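Haloalkane dehalogenase (Mycobacterium rhodesiae, PDB 4MJ3) catalyses the hydrolytic cleavage of carbon–halogen bonds in haloalkanes, giving an alcohol, a halide ion and a proton. Local coordinates at residues E47-L52 / A72-V77; A100-M105 / L130-E135; A115-V120 / P137-R142; A141-A146 / K240-A245. All coordinates share one frame; numbering follows the deposited sequence.

Interaction 1. Residues E47-L52 / A72-V77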
loop_
_atom_site.group_PDB
_atom_site.type_symbol
_atom_site.label_atom_id
_atom_site.label_comp_id
_atom_site.label_asym_id
_atom_site.label_seq_id
_atom_site.Cartn_x
_atom_site.Cartn_y
_atom_site.Cartn_z
ATOM N N GLU A 47 -9.001 18.092 -1.137
ATOM C CA GLU A 47 -7.629 17.654 -1.445
ATOM C C GLU A 47 -7.569 16.143 -1.351
ATOM O O GLU A 47 -8.096 15.547 -0.401
ATOM C CB GLU A 47 -6.609 18.247 -0.485
ATOM C CG GLU A 47 -6.410 19.735 -0.650
ATOM C CD GLU A 47 -5.210 20.228 0.128
ATOM O OE1 GLU A 47 -4.076 19.932 -0.269
ATOM O OE2 GLU A 47 -5.406 20.921 1.140
ATOM N N VAL A 48 -6.920 15.533 -2.331
ATOM C CA VAL A 48 -6.909 14.086 -2.445
ATOM C C VAL A 48 -5.872 13.494 -1.506
ATOM O O VAL A 48 -4.703 13.889 -1.534
ATOM C CB VAL A 48 -6.595 13.642 -3.882
ATOM C CG1 VAL A 48 -6.366 12.131 -3.953
ATOM C CG2 VAL A 48 -7.698 14.072 -4.839
ATOM N N VAL A 49 -6.297 12.499 -0.733
ATOM C CA VAL A 49 -5.386 11.664 0.041
ATOM C C VAL A 49 -5.495 10.262 -0.545
ATOM O O VAL A 49 -6.566 9.650 -0.494
ATOM C CB VAL A 49 -5.770 11.651 1.517
ATOM C CG1 VAL A 49 -4.807 10.778 2.317
ATOM C CG2 VAL A 49 -5.820 13.082 2.052
ATOM N N LEU A 50 -4.408 9.782 -1.119
ATOM C CA LEU A 50 -4.387 8.468 -1.767
ATOM C C LEU A 50 -3.808 7.453 -0.821
ATOM O O LEU A 50 -2.649 7.570 -0.402
ATOM C CB LEU A 50 -3.569 8.525 -3.058
ATOM C CG LEU A 50 -3.433 7.207 -3.809
ATOM C CD1 LEU A 50 -4.778 6.676 -4.269
ATOM C CD2 LEU A 50 -2.516 7.444 -4.991
ATOM N N LEU A 51 -4.606 6.432 -0.499
ATOM C CA LEU A 51 -4.274 5.444 0.511
ATOM C C LEU A 51 -3.928 4.122 -0.147
ATOM O O LEU A 51 -4.796 3.476 -0.729
ATOM C CB LEU A 51 -5.473 5.235 1.444
ATOM C CG LEU A 51 -6.042 6.499 2.100
ATOM C CD1 LEU A 51 -7.412 6.232 2.701
ATOM C CD2 LEU A 51 -5.093 7.036 3.147
ATOM N N LEU A 52 -2.658 3.736 -0.080
ATOM C CA LEU A 52 -2.207 2.515 -0.737
ATOM C C LEU A 52 -1.823 1.439 0.261
ATOM O O LEU A 52 -1.034 1.679 1.182
ATOM C CB LEU A 52 -1.035 2.804 -1.686
ATOM C CG LEU A 52 -1.313 3.804 -2.819
ATOM C CD1 LEU A 52 -0.123 3.842 -3.783
ATOM C CD2 LEU A 52 -2.601 3.496 -3.568
ATOM N N ALA A 72 -12.494 15.660 8.145
ATOM C CA ALA A 72 -11.557 16.781 8.049
ATOM C C ALA A 72 -11.680 17.561 6.747
ATOM O O ALA A 72 -10.953 18.530 6.539
ATOM C CB ALA A 72 -10.122 16.284 8.226
ATOM N N GLY A 73 -12.554 17.126 5.841
ATOM C CA GLY A 73 -12.795 17.848 4.593
ATOM C C GLY A 73 -11.906 17.403 3.442
ATOM O O GLY A 73 -11.842 18.069 2.400
ATOM N N LEU A 74 -11.227 16.276 3.618
ATOM C CA LEU A 74 -10.356 15.728 2.577
ATOM C C LEU A 74 -11.109 14.690 1.752
ATOM O O LEU A 74 -12.146 14.167 2.173
ATOM C CB LEU A 74 -9.110 15.102 3.217
ATOM C CG LEU A 74 -8.354 16.068 4.148
ATOM C CD1 LEU A 74 -7.271 15.341 4.921
ATOM C CD2 LEU A 74 -7.780 17.219 3.334
ATOM N N ARG A 75 -10.576 14.401 0.567
ATOM C CA ARG A 75 -11.110 13.360 -0.298
ATOM C C ARG A 75 -10.202 12.135 -0.201
ATOM O O ARG A 75 -9.050 12.167 -0.629
ATOM C CB ARG A 75 -11.176 13.865 -1.734
ATOM C CG ARG A 75 -11.692 12.852 -2.740
ATOM C CD ARG A 75 -11.806 13.471 -4.118
ATOM N NE ARG A 75 -11.937 12.442 -5.148
ATOM C CZ ARG A 75 -11.498 12.557 -6.396
ATOM N NH1 ARG A 75 -10.852 13.646 -6.799
ATOM N NH2 ARG A 75 -11.699 11.572 -7.257
ATOM N N ALA A 76 -10.747 11.038 0.312
ATOM C CA ALA A 76 -9.990 9.831 0.517
ATOM C C ALA A 76 -10.219 8.876 -0.655
ATOM O O ALA A 76 -11.351 8.495 -0.950
ATOM C CB ALA A 76 -10.397 9.168 1.824
ATOM N N VAL A 77 -9.123 8.477 -1.285
ATOM C CA VAL A 77 -9.157 7.530 -2.369
ATOM C C VAL A 77 -8.247 6.364 -1.996
ATOM O O VAL A 77 -7.108 6.576 -1.585
ATOM C CB VAL A 77 -8.696 8.191 -3.679
ATOM C CG1 VAL A 77 -8.712 7.188 -4.810
ATOM C CG2 VAL A 77 -9.588 9.389 -3.975
HETATM O O HOH W 1 -9.743 19.665 1.054
#
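Val48, Val49 and Leu50 pair in parallel with Arg75, Ala76 and Val77, and the axes of the two short strand segments approach to 4.7 Å. Four backbone hydrogen bonds join them, from Arg75 N to Glu47 O, Val49 N to Arg75 O, Val77 N to Val49 O and Leu51 N to Val77 O. The last is the shortest, at 2.7 Å. The closely packed part of the contact is the buried one, where valines and leucines lie between the sheet and its cover. There Leu50 CG stands anti to the backbone N (chi1 178°), and CD1 crosses to Val77 CG1 at 4.0 Å, while Val48 CG1 spans to Val77 CG2 at 4.2 Å. On the face of Val49 and Ala76, Val49 CG2 packs against Leu74 CD1 at 3.9 Å, under cover of Leu69 of helix 66-71 and of Val295 and Val298 of helix 282-300. The Glu47 and Gly73 end lies at the solvent. A water accepts from Glu47 N and donates to Gly73 O, where a Schellman motif ends the preceding helix and Gly73 takes positive phi. Arg75 reaches out in an extended chain beside Val48, whose CG2 lies 3.7 Å from NH1; its NH2 is salt-bridged to Asp40. Glu47 turns its carboxylate away to Arg142, and its CB leans on Leu74 CD2. The backbone ladder and apolar contacts thus form a buried interior, while both charged side chains find opposite charges on other strands, so the ionic groups probably tie the sheet together at the N-terminal ends of these strands.

Interaction 2. Residues A100-M105 / L130-E135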
loop_
_atom_site.group_PDB
_atom_site.type_symbol
_atom_site.label_atom_id
_atom_site.label_comp_id
_atom_site.label_asym_id
_atom_site.label_seq_id
_atom_site.Cartn_x
_atom_site.Cartn_y
_atom_site.Cartn_z
ATOM N N ALA A 100 5.166 -4.339 -13.296
ATOM C CA ALA A 100 3.771 -4.475 -13.652
ATOM C C ALA A 100 2.882 -3.758 -12.636
ATOM O O ALA A 100 1.902 -3.087 -13.030
ATOM C CB ALA A 100 3.382 -5.945 -13.770
ATOM N N HIS A 101 3.196 -3.906 -11.347
ATOM C CA HIS A 101 2.399 -3.260 -10.298
ATOM C C HIS A 101 2.480 -1.741 -10.391
ATOM O O HIS A 101 1.474 -1.040 -10.214
ATOM C CB HIS A 101 2.839 -3.718 -8.904
ATOM C CG HIS A 101 2.230 -5.016 -8.477
ATOM N ND1 HIS A 101 0.880 -5.166 -8.258
ATOM C CD2 HIS A 101 2.788 -6.217 -8.220
ATOM C CE1 HIS A 101 0.636 -6.397 -7.853
ATOM N NE2 HIS A 101 1.777 -7.057 -7.828
ATOM N N VAL A 102 3.676 -1.248 -10.660
ATOM C CA VAL A 102 3.906 0.176 -10.860
ATOM C C VAL A 102 3.068 0.670 -12.035
ATOM O O VAL A 102 2.384 1.699 -11.919
ATOM C CB VAL A 102 5.408 0.456 -11.049
ATOM C CG1 VAL A 102 5.667 1.837 -11.644
ATOM C CG2 VAL A 102 6.124 0.297 -9.714
ATOM N N ASP A 103 3.111 -0.052 -13.155
ATOM C CA ASP A 103 2.374 0.369 -14.352
ATOM C C ASP A 103 0.855 0.291 -14.132
ATOM O O ASP A 103 0.086 1.188 -14.558
ATOM C CB ASP A 103 2.787 -0.448 -15.582
ATOM C CG ASP A 103 4.212 -0.128 -16.059
ATOM O OD1 ASP A 103 4.744 0.943 -15.696
ATOM O OD2 ASP A 103 4.809 -0.977 -16.747
ATOM N N TRP A 104 0.412 -0.766 -13.478
ATOM C CA TRP A 104 -1.024 -0.920 -13.188
ATOM C C TRP A 104 -1.529 0.171 -12.252
ATOM O O TRP A 104 -2.563 0.799 -12.501
ATOM C CB TRP A 104 -1.307 -2.289 -12.569
ATOM C CG TRP A 104 -1.208 -3.441 -13.505
ATOM C CD1 TRP A 104 -1.564 -3.472 -14.816
ATOM C CD2 TRP A 104 -0.755 -4.761 -13.173
ATOM N NE1 TRP A 104 -1.372 -4.744 -15.325
ATOM C CE2 TRP A 104 -0.884 -5.555 -14.339
ATOM C CE3 TRP A 104 -0.299 -5.361 -11.997
ATOM C CZ2 TRP A 104 -0.539 -6.911 -14.363
ATOM C CZ3 TRP A 104 0.034 -6.706 -12.015
ATOM C CH2 TRP A 104 -0.063 -7.463 -13.201
HETATM N N MSE A 105 -0.781 0.455 -11.195
HETATM C CA MSE A 105 -1.196 1.496 -10.252
HETATM C C MSE A 105 -1.196 2.880 -10.880
HETATM O O MSE A 105 -2.126 3.672 -10.646
HETATM C CB MSE A 105 -0.320 1.448 -8.999
HETATM C CG MSE A 105 -0.666 2.514 -7.967
HETATM SE SE MSE A 105 -2.560 2.459 -7.389
HETATM C CE MSE A 105 -2.557 0.794 -6.375
ATOM N N LEU A 130 6.118 5.012 -3.499
ATOM C CA LEU A 130 7.323 5.840 -3.459
ATOM C C LEU A 130 8.072 5.799 -4.799
ATOM O O LEU A 130 8.668 6.800 -5.225
ATOM C CB LEU A 130 8.247 5.427 -2.314
ATOM C CG LEU A 130 7.704 5.633 -0.900
ATOM C CD1 LEU A 130 8.618 4.953 0.107
ATOM C CD2 LEU A 130 7.557 7.106 -0.582
ATOM N N ARG A 131 8.032 4.666 -5.492
ATOM C CA ARG A 131 8.568 4.606 -6.836
ATOM C C ARG A 131 7.792 5.537 -7.772
ATOM O O ARG A 131 8.399 6.228 -8.597
ATOM C CB ARG A 131 8.569 3.178 -7.357
ATOM C CG ARG A 131 9.050 3.089 -8.787
ATOM C CD ARG A 131 9.747 1.776 -9.079
ATOM N NE ARG A 131 9.669 1.483 -10.501
ATOM C CZ ARG A 131 9.929 0.308 -11.057
ATOM N NH1 ARG A 131 10.334 -0.719 -10.325
ATOM N NH2 ARG A 131 9.771 0.170 -12.369
ATOM N N LEU A 132 6.471 5.575 -7.633
ATOM C CA LEU A 132 5.653 6.476 -8.428
ATOM C C LEU A 132 5.958 7.946 -8.114
ATOM O O LEU A 132 5.942 8.785 -9.018
ATOM C CB LEU A 132 4.168 6.175 -8.279
ATOM C CG LEU A 132 3.729 4.850 -8.925
ATOM C CD1 LEU A 132 2.287 4.569 -8.566
ATOM C CD2 LEU A 132 3.925 4.903 -10.433
ATOM N N VAL A 133 6.278 8.253 -6.867
ATOM C CA VAL A 133 6.656 9.627 -6.504
ATOM C C VAL A 133 7.948 9.971 -7.247
ATOM O O VAL A 133 8.087 11.054 -7.802
ATOM C CB VAL A 133 6.800 9.807 -4.974
ATOM C CG1 VAL A 133 7.330 11.194 -4.622
ATOM C CG2 VAL A 133 5.458 9.599 -4.274
ATOM N N GLY A 134 8.904 9.044 -7.245
ATOM C CA GLY A 134 10.164 9.244 -7.961
ATOM C C GLY A 134 9.973 9.421 -9.459
ATOM O O GLY A 134 10.639 10.244 -10.071
ATOM N N GLU A 135 9.058 8.656 -10.051
ATOM C CA GLU A 135 8.836 8.676 -11.483
ATOM C C GLU A 135 7.880 9.784 -11.963
ATOM O O GLU A 135 7.970 10.209 -13.108
ATOM C CB GLU A 135 8.358 7.289 -11.939
ATOM C CG GLU A 135 9.429 6.237 -11.691
ATOM C CD GLU A 135 9.072 4.821 -12.109
ATOM O OE1 GLU A 135 7.972 4.585 -12.620
ATOM O OE2 GLU A 135 9.926 3.927 -11.906
#
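Val102 meets three side chains of helix 124-135 at once. Its CG1 touches Leu132 CD2 at 3.7 Å and stands as far from Glu135 OE1, while CG2 sits over one face of the Arg131 guanidinium, 3.8 Å from NE and offset toward the rim. A second apolar contact runs from selenomethionine Met105, whose CG presses on Leu132 CD1 at 3.6 Å before the chain bends at chi2 and chi3 and carries the selenium away. No hydrogen bond crosses between the two segments. A salt bridge within its own helix helps hold the guanidinium under Val102: Arg131 NE donates to Glu135 OE2 at 2.8 Å, reaching the carboxylate from above its plane. Further out, Arg131 NH1 is bonded to Asn228 of helix 225-235, and NH2 makes a weak bond to Gln99. The guanidinium therefore has polar partners at NE and NH1 and a weak one at NH2, and the valine methyl lies on the buried arginine of an ion pair whose glutamate is partly exposed. The segment axes are 10.5 Å apart and inclined at 69°. Leu132 also packs on Trp106 and Ile109, further along helix 98-112; helix 225-235 covers Arg131, and Leu130 and Val133 turn to Val143, so helix 124-135 contacts helices 98-112 and 225-235 as well as strand 140-145.

Interaction 3. Residues A115-V120 / P137-R142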
loop_
_atom_site.group_PDB
_atom_site.type_symbol
_atom_site.label_atom_id
_atom_site.label_comp_id
_atom_site.label_asym_id
_atom_site.label_seq_id
_atom_site.Cartn_x
_atom_site.Cartn_y
_atom_site.Cartn_z
ATOM N N ALA A 115 -5.139 14.437 -9.022
ATOM C CA ALA A 115 -4.133 15.500 -9.112
ATOM C C ALA A 115 -3.704 15.964 -7.724
ATOM O O ALA A 115 -4.489 15.886 -6.783
ATOM C CB ALA A 115 -4.701 16.689 -9.895
ATOM N N ASP A 116 -2.480 16.491 -7.625
ATOM C CA ASP A 116 -1.987 17.135 -6.408
ATOM C C ASP A 116 -2.247 16.246 -5.195
ATOM O O ASP A 116 -2.836 16.651 -4.192
ATOM C CB ASP A 116 -2.627 18.520 -6.236
ATOM C CG ASP A 116 -2.292 19.452 -7.378
ATOM O OD1 ASP A 116 -1.096 19.568 -7.721
ATOM O OD2 ASP A 116 -3.219 20.059 -7.952
ATOM N N VAL A 117 -1.750 15.023 -5.304
ATOM C CA VAL A 117 -2.077 13.948 -4.389
ATOM C C VAL A 117 -1.235 13.969 -3.115
ATOM O O VAL A 117 -0.029 14.208 -3.179
ATOM C CB VAL A 117 -1.848 12.599 -5.117
ATOM C CG1 VAL A 117 -1.972 11.432 -4.179
ATOM C CG2 VAL A 117 -2.819 12.489 -6.273
ATOM N N THR A 118 -1.881 13.703 -1.974
ATOM C CA THR A 118 -1.176 13.379 -0.730
ATOM C C THR A 118 -1.167 11.855 -0.584
ATOM O O THR A 118 -2.186 11.234 -0.282
ATOM C CB THR A 118 -1.804 14.075 0.484
ATOM O OG1 THR A 118 -1.649 15.493 0.334
ATOM C CG2 THR A 118 -1.133 13.645 1.791
ATOM N N LEU A 119 -0.006 11.263 -0.851
ATOM C CA LEU A 119 0.139 9.819 -0.760
ATOM C C LEU A 119 0.308 9.398 0.686
ATOM O O LEU A 119 1.147 9.942 1.412
ATOM C CB LEU A 119 1.347 9.367 -1.568
ATOM C CG LEU A 119 1.698 7.881 -1.512
ATOM C CD1 LEU A 119 0.588 7.032 -2.109
ATOM C CD2 LEU A 119 3.007 7.639 -2.261
ATOM N N VAL A 120 -0.459 8.393 1.092
ATOM C CA VAL A 120 -0.228 7.714 2.363
ATOM C C VAL A 120 0.022 6.247 2.017
ATOM O O VAL A 120 -0.814 5.592 1.390
ATOM C CB VAL A 120 -1.424 7.819 3.288
ATOM C CG1 VAL A 120 -1.177 7.027 4.570
ATOM C CG2 VAL A 120 -1.740 9.288 3.574
ATOM N N PRO A 137 6.987 12.961 -9.898
ATOM C CA PRO A 137 6.918 13.829 -8.710
ATOM C C PRO A 137 5.887 14.962 -8.795
ATOM O O PRO A 137 5.337 15.345 -7.781
ATOM C CB PRO A 137 8.345 14.376 -8.595
ATOM C CG PRO A 137 8.933 14.224 -9.950
ATOM C CD PRO A 137 8.330 12.965 -10.497
ATOM N N ASP A 138 5.608 15.460 -10.002
ATOM C CA ASP A 138 4.634 16.530 -10.185
ATOM C C ASP A 138 3.210 16.127 -9.792
ATOM O O ASP A 138 2.396 17.000 -9.541
ATOM C CB ASP A 138 4.617 17.039 -11.633
ATOM C CG ASP A 138 5.888 17.768 -12.018
ATOM O OD1 ASP A 138 6.709 18.099 -11.134
ATOM O OD2 ASP A 138 6.063 18.022 -13.225
ATOM N N ARG A 139 2.913 14.832 -9.751
ATOM C CA ARG A 139 1.572 14.362 -9.374
ATOM C C ARG A 139 1.312 14.440 -7.866
ATOM O O ARG A 139 0.149 14.448 -7.437
ATOM C CB ARG A 139 1.366 12.928 -9.859
ATOM C CG ARG A 139 -0.009 12.310 -9.556
ATOM C CD ARG A 139 -1.124 13.111 -10.187
ATOM N NE ARG A 139 -0.817 13.337 -11.593
ATOM C CZ ARG A 139 -1.256 12.594 -12.603
ATOM N NH1 ARG A 139 -2.099 11.590 -12.412
ATOM N NH2 ARG A 139 -0.848 12.873 -13.838
ATOM N N PHE A 140 2.383 14.475 -7.064
ATOM C CA PHE A 140 2.276 14.356 -5.603
ATOM C C PHE A 140 2.583 15.662 -4.883
ATOM O O PHE A 140 3.695 16.176 -4.964
ATOM C CB PHE A 140 3.188 13.230 -5.114
ATOM C CG PHE A 140 2.825 11.899 -5.699
ATOM C CD1 PHE A 140 1.836 11.116 -5.119
ATOM C CD2 PHE A 140 3.405 11.466 -6.886
ATOM C CE1 PHE A 140 1.470 9.907 -5.678
ATOM C CE2 PHE A 140 3.045 10.260 -7.455
ATOM C CZ PHE A 140 2.071 9.477 -6.856
ATOM N N ALA A 141 1.572 16.207 -4.201
ATOM C CA ALA A 141 1.747 17.412 -3.417
ATOM C C ALA A 141 2.511 17.126 -2.118
ATOM O O ALA A 141 3.298 17.973 -1.662
ATOM C CB ALA A 141 0.391 18.034 -3.095
ATOM N N ARG A 142 2.228 15.972 -1.509
ATOM C CA ARG A 142 2.820 15.587 -0.211
ATOM C C ARG A 142 2.887 14.067 -0.125
ATOM O O ARG A 142 2.161 13.370 -0.843
ATOM C CB ARG A 142 1.987 16.072 0.958
ATOM C CG ARG A 142 1.487 17.506 0.866
ATOM C CD ARG A 142 0.654 17.840 2.066
ATOM N NE ARG A 142 -0.039 19.110 1.919
ATOM C CZ ARG A 142 -1.210 19.281 1.296
ATOM N NH1 ARG A 142 -1.864 18.271 0.705
ATOM N NH2 ARG A 142 -1.720 20.499 1.220
HETATM O O HOH W 2 -0.841 16.738 -10.042
#
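The Phe140 ring is met obliquely by Val117, with CG1 3.9 Å from CD1, and by Leu119, whose CB also approaches CD1. Arg139 CG, from the preceding residue, lies over one face of the ring, offset toward its rim. The second flat group, the Arg142 guanidinium, takes Thr118 at its edge: NH1 donates to Thr118 OG1 at 2.8 Å, and the oxygen is only 1° out of the guanidinium plane. Thr118 OG1 is set beside its own backbone N (chi1 -65°), which turns it toward the extended arginine chain. Arg142 NH2 carries on to Glu47 and to the carbonyl of Asn301, so the group is gripped by several partners and its rotation is probably fixed. Arg139 folds back at chi2 and chi3, bringing CD to 4.0 Å from Ala115 CA, and its NH1 is salt-bridged to Glu110. Between these side chains the backbone ladder is irregular. Val117 N donates to Arg139 O at 2.9 Å in a nearly straight bond, yet Val117 O faces both Ala141 N and Arg142 N in two weak bonds. Beyond the one-residue shift, Leu119 N donates to Arg142 O at 3.0 Å. At the exposed start, a water links Asp116 N to Asp138 O. This is a beta bulge in a parallel pair, with the chain turning a corner at Ala141. It lies within a beta-alpha-beta unit, strand 117-121, helix 124-135 and strand 140-145; the turn between strand 117-121 and helix 124-135 is probably the nucleophile elbow, as in alpha/beta hydrolases.

Interaction 4. Residues A141-A146 / K240-A245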
loop_
_atom_site.group_PDB
_atom_site.type_symbol
_atom_site.label_atom_id
_atom_site.label_comp_id
_atom_site.label_asym_id
_atom_site.label_seq_id
_atom_site.Cartn_x
_atom_site.Cartn_y
_atom_site.Cartn_z
ATOM N N ALA A 141 1.572 16.207 -4.201
ATOM C CA ALA A 141 1.747 17.412 -3.417
ATOM C C ALA A 141 2.511 17.126 -2.118
ATOM O O ALA A 141 3.298 17.973 -1.662
ATOM C CB ALA A 141 0.391 18.034 -3.095
ATOM N N ARG A 142 2.228 15.972 -1.509
ATOM C CA ARG A 142 2.820 15.587 -0.211
ATOM C C ARG A 142 2.887 14.067 -0.125
ATOM O O ARG A 142 2.161 13.370 -0.843
ATOM C CB ARG A 142 1.987 16.072 0.958
ATOM C CG ARG A 142 1.487 17.506 0.866
ATOM C CD ARG A 142 0.654 17.840 2.066
ATOM N NE ARG A 142 -0.039 19.110 1.919
ATOM C CZ ARG A 142 -1.210 19.281 1.296
ATOM N NH1 ARG A 142 -1.864 18.271 0.705
ATOM N NH2 ARG A 142 -1.720 20.499 1.220
ATOM N N VAL A 143 3.747 13.571 0.765
ATOM C CA VAL A 143 3.902 12.125 0.970
ATOM C C VAL A 143 3.974 11.803 2.465
ATOM O O VAL A 143 4.688 12.480 3.214
ATOM C CB VAL A 143 5.173 11.600 0.272
ATOM C CG1 VAL A 143 5.338 10.116 0.550
ATOM C CG2 VAL A 143 5.122 11.883 -1.224
ATOM N N VAL A 144 3.204 10.803 2.885
ATOM C CA VAL A 144 3.293 10.216 4.220
ATOM C C VAL A 144 3.739 8.769 4.043
ATOM O O VAL A 144 3.062 7.983 3.378
ATOM C CB VAL A 144 1.939 10.252 4.949
ATOM C CG1 VAL A 144 2.074 9.622 6.332
ATOM C CG2 VAL A 144 1.450 11.673 5.030
ATOM N N ALA A 145 4.887 8.432 4.618
ATOM C CA ALA A 145 5.399 7.066 4.596
ATOM C C ALA A 145 5.237 6.459 5.972
ATOM O O ALA A 145 5.689 7.032 6.967
ATOM C CB ALA A 145 6.865 7.060 4.190
ATOM N N ALA A 146 4.633 5.287 6.033
ATOM C CA ALA A 146 4.406 4.585 7.290
ATOM C C ALA A 146 4.696 3.104 7.135
ATOM O O ALA A 146 3.958 2.390 6.447
ATOM C CB ALA A 146 2.964 4.781 7.736
ATOM N N LYS A 240 9.115 18.632 -1.793
ATOM C CA LYS A 240 7.781 18.859 -1.274
ATOM C C LYS A 240 7.592 18.092 0.038
ATOM O O LYS A 240 8.397 17.209 0.374
ATOM C CB LYS A 240 6.711 18.508 -2.309
ATOM C CG LYS A 240 6.579 19.585 -3.379
ATOM C CD LYS A 240 5.619 19.215 -4.497
ATOM C CE LYS A 240 6.247 18.199 -5.437
ATOM N NZ LYS A 240 5.346 17.884 -6.572
ATOM N N PRO A 241 6.550 18.440 0.794
ATOM C CA PRO A 241 6.433 17.869 2.155
ATOM C C PRO A 241 6.394 16.346 2.237
ATOM O O PRO A 241 5.643 15.682 1.509
ATOM C CB PRO A 241 5.130 18.488 2.679
ATOM C CG PRO A 241 5.042 19.781 1.966
ATOM C CD PRO A 241 5.539 19.492 0.572
ATOM N N PHE A 242 7.217 15.813 3.133
ATOM C CA PHE A 242 7.344 14.378 3.344
ATOM C C PHE A 242 7.320 14.109 4.850
ATOM O O PHE A 242 8.136 14.670 5.596
ATOM C CB PHE A 242 8.656 13.909 2.735
ATOM C CG PHE A 242 8.809 12.415 2.743
ATOM C CD1 PHE A 242 9.171 11.750 3.892
ATOM C CD2 PHE A 242 8.584 11.698 1.580
ATOM C CE1 PHE A 242 9.302 10.363 3.889
ATOM C CE2 PHE A 242 8.713 10.329 1.569
ATOM C CZ PHE A 242 9.069 9.673 2.727
ATOM N N LEU A 243 6.371 13.271 5.281
ATOM C CA LEU A 243 6.180 12.928 6.679
ATOM C C LEU A 243 6.503 11.467 6.930
ATOM O O LEU A 243 6.025 10.576 6.210
ATOM C CB LEU A 243 4.724 13.170 7.105
ATOM C CG LEU A 243 4.440 12.969 8.606
ATOM C CD1 LEU A 243 5.007 14.131 9.411
ATOM C CD2 LEU A 243 2.958 12.822 8.886
ATOM N N SER A 244 7.337 11.236 7.930
ATOM C CA SER A 244 7.603 9.901 8.432
ATOM C C SER A 244 6.638 9.656 9.580
ATOM O O SER A 244 6.676 10.380 10.569
ATOM C CB SER A 244 9.052 9.796 8.917
ATOM O OG SER A 244 9.317 8.496 9.400
ATOM N N ALA A 245 5.802 8.624 9.442
ATOM C CA ALA A 245 4.817 8.223 10.432
ATOM C C ALA A 245 4.807 6.704 10.612
ATOM O O ALA A 245 3.756 6.051 10.571
ATOM C CB ALA A 245 3.441 8.736 10.029
#
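Phe242 swings its ring across Val143 and Ala145 rather than standing straight off the sheet. Its CG is anti to the backbone N (chi1 -173°), which lays the CE2 corner 3.5 Å from Val143 CG1, a tight fit, and sets CZ 3.7 Å from Ala145 CB. One ring face also looks onto the carbonyl oxygen of Val143. The small alanine methyl thus meets the ring's tip and the branched valine its flank, while Leu130 of helix 124-135 and Leu260 of helix 256-263 cover the same layer. On the other face Val144 and Leu243 lie side by side and point the same way, Val144 CG2 being 4.2 Å from Leu243 CB. Val144 CG1 reaches onward to Ala245 CB, and Phe297 of helix 282-300 packs on both Val144 and Leu243. Between these two layers the backbones run nearly parallel, 13° apart, joined by bonds from Val143 N to Pro241 O, Leu243 N to Val143 O, Ala145 N to Leu243 O and Ala245 N to Ala145 O. At the upstream end Pro241 CD and Lys240 CB both rest on Ala141 O, and Lys240 NZ is held by the carbonyls of Pro137 and Phe140. Downstream, Ala146 CB presses on Ala245 O at 3.2 Å, and that buried oxygen has no hydrogen-bond partner. The pair belongs to the C-terminal, parallel half of the alpha/beta hydrolase sheet; in this fold the loop after such a strand commonly carries the acid of the catalytic triad.

How the interactions relate
Interactions 1, 3 and 4 are successive parts of one sheet. Interaction 3 adjoins interaction 1 through Leu50 O to Val120 N at 2.8 Å, and interaction 4 through Leu119 O to Val144 N at 2.7 Å; the centre of interaction 3 is about 11 Å from that of interaction 1 and 9 Å from that of interaction 4. Arg142, shared by interactions 3 and 4, reaches interaction 1 with its NH2 2.8 Å from Glu47 OE1. Interaction 2 lies against the sheet: Met105 CE meets Leu52 CD2 at 3.9 Å, and Val133 CG2 packs on both Leu119 and Val143. The turn between strand 117-121 and helix 124-135 probably carries the nucleophile, as in related dehalogenases.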